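Local atomic coordinates of restriction endonuclease S subunits (Thermoanaerobacter tengcongensis, PDB entry 3OKG), a protein that probably serves as the DNA-recognition subunit of a type I restriction-modification methyltransferase, joining M polypeptides to form the working enzyme. Residues His76-Ser79 with Arg80-Lys83. Numbering follows the deposited sequence.
With SO4 (sulfate ion), chain D.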
loop_
_atom_site.group_PDB
_atom_site.type_symbol
_atom_site.label_atom_id
_atom_site.label_comp_id
_atom_site.label_asym_id
_atom_site.label_seq_id
_atom_site.Cartn_x
_atom_site.Cartn_y
_atom_site.Cartn_z
ATOM N N HIS A 76 19.696 -4.729 -35.892
ATOM C CA HIS A 76 19.810 -3.964 -34.671
ATOM C C HIS A 76 19.713 -4.780 -33.377
ATOM O O HIS A 76 19.547 -4.208 -32.294
ATOM C CB HIS A 76 18.728 -2.899 -34.655
ATOM C CG HIS A 76 18.844 -1.924 -35.778
ATOM N ND1 HIS A 76 17.775 -1.574 -36.573
ATOM C CD2 HIS A 76 19.911 -1.243 -36.254
ATOM C CE1 HIS A 76 18.176 -0.702 -37.481
ATOM N NE2 HIS A 76 19.468 -0.485 -37.311
ATOM N N ALA A 77 19.810 -6.095 -33.489
ATOM C CA ALA A 77 19.828 -6.957 -32.296
ATOM C C ALA A 77 20.883 -6.536 -31.298
ATOM O O ALA A 77 22.065 -6.493 -31.623
ATOM C CB ALA A 77 20.062 -8.428 -32.682
ATOM N N PRO A 78 20.455 -6.270 -30.057
ATOM C CA PRO A 78 21.340 -6.041 -28.910
ATOM C C PRO A 78 22.290 -7.230 -28.734
ATOM O O PRO A 78 22.021 -8.347 -29.187
ATOM C CB PRO A 78 20.371 -5.960 -27.727
ATOM C CG PRO A 78 19.044 -5.679 -28.323
ATOM C CD PRO A 78 19.033 -6.264 -29.685
ATOM N N SER A 79 23.423 -6.997 -28.098
ATOM C CA SER A 79 24.408 -8.059 -27.977
ATOM C C SER A 79 23.904 -9.208 -27.116
ATOM O O SER A 79 24.294 -10.339 -27.335
ATOM C CB SER A 79 25.723 -7.523 -27.404
ATOM O OG SER A 79 25.487 -6.920 -26.155
ATOM N N ARG A 80 23.027 -8.926 -26.153
ATOM C CA ARG A 80 22.466 -9.986 -25.293
ATOM C C ARG A 80 21.334 -10.774 -25.938
ATOM O O ARG A 80 20.834 -11.760 -25.378
ATOM C CB ARG A 80 21.948 -9.373 -23.988
ATOM C CG ARG A 80 23.049 -8.968 -23.027
ATOM C CD ARG A 80 22.441 -8.234 -21.846
ATOM N NE ARG A 80 23.458 -7.884 -20.872
ATOM C CZ ARG A 80 23.206 -7.209 -19.757
ATOM N NH1 ARG A 80 21.962 -6.826 -19.486
ATOM N NH2 ARG A 80 24.193 -6.917 -18.917
ATOM N N ALA A 81 20.894 -10.337 -27.105
ATOM C CA ALA A 81 19.757 -10.978 -27.724
ATOM C C ALA A 81 20.181 -12.261 -28.430
ATOM O O ALA A 81 20.397 -12.264 -29.635
ATOM C CB ALA A 81 19.024 -10.006 -28.687
ATOM N N ARG A 82 20.304 -13.364 -27.685
ATOM C CA ARG A 82 20.870 -14.567 -28.293
ATOM C C ARG A 82 20.208 -15.893 -27.921
ATOM O O ARG A 82 20.502 -16.910 -28.546
ATOM C CB ARG A 82 22.382 -14.656 -28.025
ATOM C CG ARG A 82 23.188 -13.497 -28.603
ATOM C CD ARG A 82 23.370 -13.567 -30.123
ATOM N NE ARG A 82 24.310 -12.532 -30.562
ATOM C CZ ARG A 82 24.017 -11.239 -30.693
ATOM N NH1 ARG A 82 22.784 -10.786 -30.449
ATOM N NH2 ARG A 82 24.966 -10.393 -31.077
ATOM N N LYS A 83 19.328 -15.902 -26.924
ATOM C CA LYS A 83 18.750 -17.188 -26.486
ATOM C C LYS A 83 17.396 -17.387 -27.120
ATOM O O LYS A 83 16.533 -16.531 -26.992
ATOM C CB LYS A 83 18.635 -17.258 -24.951
ATOM C CG LYS A 83 19.988 -17.421 -24.258
ATOM C CD LYS A 83 19.856 -17.528 -22.735
ATOM C CE LYS A 83 21.235 -17.848 -22.114
ATOM N NZ LYS A 83 21.156 -17.999 -20.637
HETATM S S SO4 D . 18.584 -7.315 -19.915
HETATM O O1 SO4 D . 19.643 -7.876 -20.735
HETATM O O2 SO4 D . 17.436 -8.226 -19.945
HETATM O O3 SO4 D . 19.030 -7.226 -18.528
HETATM O O4 SO4 D . 18.201 -6.012 -20.423
HETATM O O HOH W 1 24.477 -7.597 -31.458
#
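R82 folds back over the type I beta turn P78-A81 and binds the carbonyl oxygen of P78. That oxygen takes two bonds: the turn-closing one from A81 N, at 3.1 Å, and one from R82 NH1, at 2.9 Å, a hydrogen bond well off straight, with an N-H...O angle of 132°. NH1 also reaches A81 O at 2.9 Å along a straighter path, 166°, so one nitrogen ties both ends of the turn together. The bend at chi2 (-75°) curls the chain back and lays the guanidinium flat against the turn, with S79 O 3.4 Å above its plane. At the edge of the same group a water accepts from NH2 and donates to A77 O. A long arginine with several N-H groups suits a place where backbone carbonyl oxygens converge: P78 O and A81 O as acceptors, S79 O merely over the face.

Apolar packing is slight: P78 CD lies 3.9 Å from A81 CB, and A77 CB flanks the same methyl. Proline opens the turn, whose corners are S79 and R80, and its ring supplies that apolar surface.

R80, extended outward, gives NH1 to O1 of a sulfate at 2.8 Å; the ion, probably from the crystallisation liquor, is also held by S115 and I56.

The turn leads from the loop after strand 70-73 into edge strand 81-84, which runs antiparallel to strand 113-115, while A77, P78 and A81 rest on F51 and Y53 of strand 50-54.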